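Local coordinates for protein putative phophotriesterase (PDB 3RHG) that probably hydrolyses ester bonds as a zinc-dependent member of the phosphotriesterase family, with two divalent metal ions per subunit, at residues H23-N28 against V93-S98; Q6-P11 against V119-G124. All blocks are in the same frame, centred on the assembly; numbering follows the deposited sequence.

Contact 1: H23-N28 against V93-S98; sequences HEHLFN and VDATGS. With ZN (zinc ion), chain B.
Ala95, Asp94 and Thr96 pack against the end of strand 19-24 and the loop after it: Ala95 and Thr96 meet the HxH histidines, His23 and His25, while Asp94 takes the backbone just beyond them. The methyl of Ala95 sits over one face of the His23 imidazole, offset toward the rim, a CH-pi contact with CB 3.9 Å from the ring centroid. Ala95 N gives an almost straight bond to Glu24 O (2.8 Å), which, with Glu24 N to Val93 O (3.0 Å), makes the parallel bridge between the two strands. Asp94 works where the strand pairing stops. With CG anti to its own backbone N (chi1 174°), Asp94 swings its carboxylate to the loop after His25, where Asp94 OD1 accepts Leu26 N at 2.8 Å through its anti lone pair and, weakly, Phe27 N. OD2 is met from above the carboxylate plane by Thr96 N, closing an Asx turn, and a water joins it to Phe27 O. Thr96 OG1 accepts His25 ND1 at 2.8 Å, exactly in the ring plane (N-H...O 167°). That bond fixes the rotation of the imidazole and leaves His25 NE2 on the zinc at 2.0 Å; His23 NE2 binds the same ion at 2.1 Å. Glu166 and Asp294 also bind it, and Asn197 holds His23 ND1 in the second shell. All of this is buried at the C-terminal ends of strands 19-24 and 89-94, with strand 163-168 touching Val93 and Ala95, while Leu26 and Phe27 pack on helix 74-86 and Phe27 also reaches helix 105-115.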
ATOM      1  N   HIS A  23     -14.243   1.192 -15.491  1.00 16.56           N
ATOM      2  CA  HIS A  23     -14.016   2.564 -14.998  1.00 16.01           C
ATOM      3  C   HIS A  23     -12.523   2.867 -14.884  1.00 15.55           C
ATOM      4  O   HIS A  23     -11.889   2.507 -13.883  1.00 16.86           O
ATOM      5  CB  HIS A  23     -14.695   2.825 -13.640  1.00 17.84           C
ATOM      6  CG  HIS A  23     -14.577   4.257 -13.171  1.00 19.32           C
ATOM      7  ND1 HIS A  23     -15.662   5.103 -13.044  1.00 19.03           N
ATOM      8  CD2 HIS A  23     -13.490   4.987 -12.811  1.00 17.94           C
ATOM      9  CE1 HIS A  23     -15.252   6.289 -12.618  1.00 21.10           C
ATOM     10  NE2 HIS A  23     -13.935   6.251 -12.471  1.00 18.06           N
ATOM     11  N   GLU A  24     -11.978   3.524 -15.908  1.00 18.31           N
ATOM     12  CA  GLU A  24     -10.551   3.867 -15.947  1.00 17.54           C
ATOM     13  C   GLU A  24     -10.427   5.256 -16.547  1.00 17.30           C
ATOM     14  O   GLU A  24     -11.403   5.783 -17.073  1.00 17.69           O
ATOM     15  CB  GLU A  24      -9.784   2.846 -16.829  1.00 18.75           C
ATOM     16  CG  GLU A  24      -9.963   1.410 -16.395  1.00 17.80           C
ATOM     17  CD  GLU A  24      -9.360   1.132 -15.042  1.00 19.01           C
ATOM     18  OE1 GLU A  24      -8.504   1.928 -14.550  1.00 18.28           O
ATOM     19  OE2 GLU A  24      -9.748   0.108 -14.449  1.00 19.34           O
ATOM     20  N   HIS A  25      -9.238   5.842 -16.472  1.00 18.58           N
ATOM     21  CA  HIS A  25      -8.955   7.046 -17.247  1.00 17.07           C
ATOM     22  C   HIS A  25      -7.715   6.828 -18.067  1.00 18.40           C
ATOM     23  O   HIS A  25      -6.647   6.637 -17.513  1.00 20.61           O
ATOM     24  CB  HIS A  25      -8.842   8.288 -16.349  1.00 17.66           C
ATOM     25  CG  HIS A  25     -10.062   8.481 -15.508  1.00 16.47           C
ATOM     26  ND1 HIS A  25     -11.160   9.183 -15.951  1.00 18.42           N
ATOM     27  CD2 HIS A  25     -10.403   7.968 -14.299  1.00 18.14           C
ATOM     28  CE1 HIS A  25     -12.109   9.145 -15.032  1.00 17.13           C
ATOM     29  NE2 HIS A  25     -11.673   8.420 -14.014  1.00 17.48           N
ATOM     30  N   LEU A  26      -7.879   6.789 -19.387  1.00 20.38           N
ATOM     31  CA  LEU A  26      -6.720   6.699 -20.279  1.00 20.31           C
ATOM     32  C   LEU A  26      -6.072   8.063 -20.464  1.00 20.50           C
ATOM     33  O   LEU A  26      -4.856   8.184 -20.330  1.00 22.32           O
ATOM     34  CB  LEU A  26      -7.094   6.109 -21.644  1.00 21.85           C
ATOM     35  CG  LEU A  26      -7.228   4.578 -21.637  1.00 21.09           C
ATOM     36  CD1 LEU A  26      -8.329   4.148 -20.655  1.00 25.85           C
ATOM     37  CD2 LEU A  26      -7.482   4.022 -23.051  1.00 23.96           C
ATOM     38  N   PHE A  27      -6.895   9.064 -20.784  1.00 20.60           N
ATOM     39  CA  PHE A  27      -6.441  10.438 -20.998  1.00 20.26           C
ATOM     40  C   PHE A  27      -7.279  11.379 -20.144  1.00 22.19           C
ATOM     41  O   PHE A  27      -8.510  11.469 -20.289  1.00 23.50           O
ATOM     42  CB  PHE A  27      -6.518  10.813 -22.482  1.00 21.14           C
ATOM     43  CG  PHE A  27      -5.710   9.895 -23.363  1.00 22.63           C
ATOM     44  CD1 PHE A  27      -4.322  10.034 -23.437  1.00 26.20           C
ATOM     45  CD2 PHE A  27      -6.319   8.878 -24.097  1.00 24.11           C
ATOM     46  CE1 PHE A  27      -3.555   9.183 -24.208  1.00 26.00           C
ATOM     47  CE2 PHE A  27      -5.556   8.018 -24.877  1.00 24.64           C
ATOM     48  CZ  PHE A  27      -4.172   8.165 -24.934  1.00 25.72           C
ATOM     49  N   ASN A  28      -6.601  12.036 -19.209  1.00 22.46           N
ATOM     50  CA  ASN A  28      -7.217  13.016 -18.349  1.00 21.54           C
ATOM     51  C   ASN A  28      -6.143  14.014 -17.959  1.00 21.48           C
ATOM     52  O   ASN A  28      -4.950  13.738 -18.092  1.00 23.04           O
ATOM     53  CB  ASN A  28      -7.886  12.361 -17.123  1.00 19.24           C
ATOM     54  CG  ASN A  28      -6.880  11.719 -16.155  1.00 21.12           C
ATOM     55  OD1 ASN A  28      -5.904  11.086 -16.567  1.00 24.17           O
ATOM     56  ND2 ASN A  28      -7.120  11.890 -14.865  1.00 22.55           N
ATOM     57  N   VAL A  93     -13.085   1.120 -20.528  1.00 21.04           N
ATOM     58  CA  VAL A  93     -13.913   2.329 -20.557  1.00 17.40           C
ATOM     59  C   VAL A  93     -13.147   3.496 -19.959  1.00 16.14           C
ATOM     60  O   VAL A  93     -12.687   3.417 -18.825  1.00 18.78           O
ATOM     61  CB  VAL A  93     -15.223   2.152 -19.737  1.00 18.21           C
ATOM     62  CG1 VAL A  93     -16.086   3.432 -19.760  1.00 20.44           C
ATOM     63  CG2 VAL A  93     -16.031   0.973 -20.257  1.00 19.57           C
ATOM     64  N   ASP A  94     -13.006   4.559 -20.741  1.00 17.55           N
ATOM     65  CA  ASP A  94     -12.445   5.804 -20.234  1.00 18.57           C
ATOM     66  C   ASP A  94     -13.610   6.637 -19.702  1.00 16.85           C
ATOM     67  O   ASP A  94     -14.477   7.043 -20.482  1.00 19.34           O
ATOM     68  CB  ASP A  94     -11.739   6.559 -21.358  1.00 18.33           C
ATOM     69  CG  ASP A  94     -11.252   7.924 -20.921  1.00 20.63           C
ATOM     70  OD1 ASP A  94     -10.145   8.015 -20.385  1.00 24.85           O
ATOM     71  OD2 ASP A  94     -11.975   8.916 -21.150  1.00 25.92           O
ATOM     72  N   ALA A  95     -13.629   6.871 -18.390  1.00 17.92           N
ATOM     73  CA  ALA A  95     -14.733   7.557 -17.706  1.00 15.39           C
ATOM     74  C   ALA A  95     -14.498   9.069 -17.606  1.00 19.26           C
ATOM     75  O   ALA A  95     -15.155   9.756 -16.811  1.00 19.41           O
ATOM     76  CB  ALA A  95     -14.961   6.948 -16.317  1.00 17.24           C
ATOM     77  N   THR A  96     -13.597   9.591 -18.442  1.00 18.18           N
ATOM     78  CA  THR A  96     -13.319  11.024 -18.467  1.00 18.60           C
ATOM     79  C   THR A  96     -14.378  11.689 -19.339  1.00 16.81           C
ATOM     80  O   THR A  96     -14.203  11.809 -20.557  1.00 18.74           O
ATOM     81  CB  THR A  96     -11.905  11.296 -19.040  1.00 19.65           C
ATOM     82  OG1 THR A  96     -10.964  10.383 -18.447  1.00 19.44           O
ATOM     83  CG2 THR A  96     -11.463  12.744 -18.741  1.00 21.21           C
ATOM     84  N   GLY A  97     -15.492  12.099 -18.724  1.00 17.96           N
ATOM     85  CA  GLY A  97     -16.697  12.418 -19.493  1.00 18.04           C
ATOM     86  C   GLY A  97     -16.793  13.857 -19.960  1.00 16.41           C
ATOM     87  O   GLY A  97     -17.753  14.226 -20.647  1.00 18.71           O
ATOM     88  N   SER A  98     -15.815  14.683 -19.573  1.00 17.48           N
ATOM     89  CA  SER A  98     -15.939  16.122 -19.754  1.00 19.43           C
ATOM     90  C   SER A  98     -14.616  16.753 -20.141  1.00 17.36           C
ATOM     91  O   SER A  98     -13.546  16.273 -19.753  1.00 19.05           O
ATOM     92  CB  SER A  98     -16.395  16.762 -18.436  1.00 20.31           C
ATOM     93  OG  SER A  98     -16.509  18.166 -18.598  1.00 20.60           O
TER
HETATM   94 ZN    ZN B 367     -12.730   7.917 -12.398  1.00 21.10          ZN
HETATM   95  O   HOH W   1     -10.114  10.870 -22.329  1.00 22.08           O

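Contact 2: Q6-P11 against V119-G124; sequences QTVTGP and VVASSG
Gln6 reaches segment 119-124 through its backbone: Gln6 O lies against CG1 of Val120, and a water that donates to this oxygen accepts from Ala121 N. Thr7 comes next, with its CB 3.3 Å from Val119 O and its CG2 meeting CG2 of Val120 where the two side chains cross at about a right angle. Its OG1 is turned between the backbone N and the carbonyl carbon (chi1 82°), which points it back into its own turn. There Thr7 OG1 donates to Gly10 O at 2.7 Å, in the carbonyl plane and on a lone pair, and accepts Thr9 N at 3.1 Å, an ST turn. Gly10 O also receives Thr7 N, so two donors from one residue grip it. Val8 makes the direct polar link, Val8 N giving a bond of 2.9 Å to Val119 O. Its side chain straddles that carbonyl: Val8 CG2 packs on Val119 CB at 3.9 Å and Val8 CG1 on Ala121 CB at 3.8 Å; the side chain also touches Ile105 and Ala112 of helix 105-115. Thr9 takes part through a water that also meets Thr7 OG1 and accepts from Val119 N. Gly10 closes the type I turn from Thr7 and leads into the returning strand. Together this is a beta-hairpin, strands 4-7 and 10-13, laid by its turn against strand 118-123 of the (beta/alpha)8 barrel characteristic of amidohydrolases, with the Val120 side chain about 13 Å from the zinc.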
ATOM      1  N   GLN A   6     -21.120   1.177 -27.788  1.00 21.43           N
ATOM      2  CA  GLN A   6     -20.578   2.032 -28.821  1.00 19.32           C
ATOM      3  C   GLN A   6     -19.159   2.406 -28.393  1.00 19.80           C
ATOM      4  O   GLN A   6     -18.971   3.092 -27.380  1.00 20.01           O
ATOM      5  CB  GLN A   6     -21.431   3.293 -28.973  1.00 21.69           C
ATOM      6  CG  GLN A   6     -20.916   4.219 -30.058  1.00 23.37           C
ATOM      7  CD  GLN A   6     -21.044   3.622 -31.463  1.00 24.78           C
ATOM      8  OE1 GLN A   6     -21.863   2.729 -31.690  1.00 29.52           O
ATOM      9  NE2 GLN A   6     -20.255   4.138 -32.417  1.00 25.28           N
ATOM     10  N   THR A   7     -18.170   1.916 -29.128  1.00 20.52           N
ATOM     11  CA  THR A   7     -16.776   2.244 -28.865  1.00 18.78           C
ATOM     12  C   THR A   7     -16.354   3.393 -29.773  1.00 19.35           C
ATOM     13  O   THR A   7     -17.116   3.794 -30.670  1.00 19.60           O
ATOM     14  CB  THR A   7     -15.816   1.040 -29.117  1.00 19.54           C
ATOM     15  OG1 THR A   7     -15.510   0.946 -30.513  1.00 20.86           O
ATOM     16  CG2 THR A   7     -16.389  -0.273 -28.563  1.00 21.69           C
ATOM     17  N   VAL A   8     -15.132   3.888 -29.572  1.00 19.82           N
ATOM     18  CA  VAL A   8     -14.626   5.009 -30.363  1.00 19.23           C
ATOM     19  C   VAL A   8     -14.348   4.622 -31.829  1.00 22.33           C
ATOM     20  O   VAL A   8     -14.057   5.490 -32.673  1.00 21.91           O
ATOM     21  CB  VAL A   8     -13.358   5.639 -29.721  1.00 19.98           C
ATOM     22  CG1 VAL A   8     -13.682   6.249 -28.351  1.00 21.13           C
ATOM     23  CG2 VAL A   8     -12.222   4.605 -29.598  1.00 20.99           C
ATOM     24  N   THR A   9     -14.460   3.329 -32.139  1.00 23.08           N
ATOM     25  CA  THR A   9     -14.341   2.884 -33.527  1.00 24.87           C
ATOM     26  C   THR A   9     -15.563   2.105 -34.012  1.00 25.79           C
ATOM     27  O   THR A   9     -15.511   1.455 -35.060  1.00 30.08           O
ATOM     28  CB  THR A   9     -13.087   2.027 -33.741  1.00 26.53           C
ATOM     29  OG1 THR A   9     -13.172   0.851 -32.930  1.00 26.84           O
ATOM     30  CG2 THR A   9     -11.824   2.829 -33.379  1.00 31.07           C
ATOM     31  N   GLY A  10     -16.662   2.158 -33.263  1.00 21.90           N
ATOM     32  CA  GLY A  10     -17.892   1.514 -33.717  1.00 22.88           C
ATOM     33  C   GLY A  10     -18.477   0.577 -32.679  1.00 22.47           C
ATOM     34  O   GLY A  10     -17.887   0.376 -31.599  1.00 21.53           O
ATOM     35  N   PRO A  11     -19.658   0.028 -32.982  1.00 22.67           N
ATOM     36  CA  PRO A  11     -20.353  -0.851 -32.044  1.00 22.83           C
ATOM     37  C   PRO A  11     -19.703  -2.228 -31.910  1.00 22.22           C
ATOM     38  O   PRO A  11     -19.211  -2.812 -32.897  1.00 24.27           O
ATOM     39  CB  PRO A  11     -21.758  -0.963 -32.645  1.00 21.45           C
ATOM     40  CG  PRO A  11     -21.536  -0.797 -34.138  1.00 22.23           C
ATOM     41  CD  PRO A  11     -20.462   0.298 -34.196  1.00 23.46           C
ATOM     42  N   VAL A 119     -12.222   0.521 -27.019  1.00 20.34           N
ATOM     43  CA  VAL A 119     -12.120   1.646 -26.096  1.00 19.62           C
ATOM     44  C   VAL A 119     -13.435   2.404 -26.115  1.00 19.62           C
ATOM     45  O   VAL A 119     -13.904   2.825 -27.183  1.00 20.11           O
ATOM     46  CB  VAL A 119     -10.973   2.593 -26.492  1.00 18.95           C
ATOM     47  CG1 VAL A 119     -10.975   3.842 -25.600  1.00 22.47           C
ATOM     48  CG2 VAL A 119      -9.641   1.884 -26.394  1.00 23.29           C
ATOM     49  N   VAL A 120     -14.039   2.563 -24.938  1.00 19.05           N
ATOM     50  CA  VAL A 120     -15.318   3.237 -24.837  1.00 18.44           C
ATOM     51  C   VAL A 120     -15.077   4.622 -24.214  1.00 19.68           C
ATOM     52  O   VAL A 120     -14.422   4.740 -23.152  1.00 18.13           O
ATOM     53  CB  VAL A 120     -16.306   2.416 -23.978  1.00 16.83           C
ATOM     54  CG1 VAL A 120     -17.611   3.169 -23.762  1.00 19.09           C
ATOM     55  CG2 VAL A 120     -16.552   0.996 -24.605  1.00 20.52           C
ATOM     56  N   ALA A 121     -15.571   5.663 -24.892  1.00 17.74           N
ATOM     57  CA  ALA A 121     -15.517   7.037 -24.344  1.00 17.93           C
ATOM     58  C   ALA A 121     -16.795   7.342 -23.563  1.00 18.52           C
ATOM     59  O   ALA A 121     -17.825   6.647 -23.699  1.00 17.91           O
ATOM     60  CB  ALA A 121     -15.305   8.065 -25.452  1.00 17.97           C
ATOM     61  N   SER A 122     -16.722   8.380 -22.740  1.00 18.35           N
ATOM     62  CA  SER A 122     -17.837   8.760 -21.886  1.00 17.03           C
ATOM     63  C   SER A 122     -18.243  10.195 -22.126  1.00 16.47           C
ATOM     64  O   SER A 122     -17.440  11.026 -22.606  1.00 18.21           O
ATOM     65  CB  SER A 122     -17.485   8.574 -20.405  1.00 18.58           C
ATOM     66  OG  SER A 122     -17.216   7.216 -20.124  1.00 19.22           O
ATOM     67  N   SER A 123     -19.501  10.472 -21.777  1.00 15.99           N
ATOM     68  CA  SER A 123     -20.060  11.821 -21.817  1.00 15.98           C
ATOM     69  C   SER A 123     -20.766  12.083 -20.494  1.00 16.25           C
ATOM     70  O   SER A 123     -21.718  11.384 -20.142  1.00 18.12           O
ATOM     71  CB  SER A 123     -21.078  11.933 -22.967  1.00 19.25           C
ATOM     72  OG  SER A 123     -21.728  13.190 -22.925  1.00 18.62           O
ATOM     73  N   GLY A 124     -20.365  13.139 -19.789  1.00 17.09           N
ATOM     74  CA  GLY A 124     -21.043  13.458 -18.535  1.00 18.91           C
ATOM     75  C   GLY A 124     -20.289  14.533 -17.793  1.00 17.93           C
ATOM     76  O   GLY A 124     -19.061  14.532 -17.795  1.00 19.73           O
TER
HETATM   77  O   HOH W   2     -17.162   5.187 -27.179  1.00 18.48           O
HETATM   78  O   HOH W   3     -12.656   0.594 -29.944  1.00 23.22           O

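The centres of contacts 1 and 2 lie about 11 Å apart, and neighbouring strands of the parallel barrel sheet, 89-94 and 118-123, join them. Along the chain the hairpin of 6-11 comes first, followed by 23-28, then 93-98 and 119-124, so both segments of contact 1 fall between those of contact 2. Asp94 ties the two together: its N probably bonds to Val120 O and its O to Ser122 OG. Helix 105-115, which runs between those strands in sequence, packs against side chains of both contacts. Contact 1 thus supplies two of the ligands of one zinc ion at the C-terminal end of the barrel strands, whereas contact 2 attaches the N-terminal hairpin to the barrel's third strand.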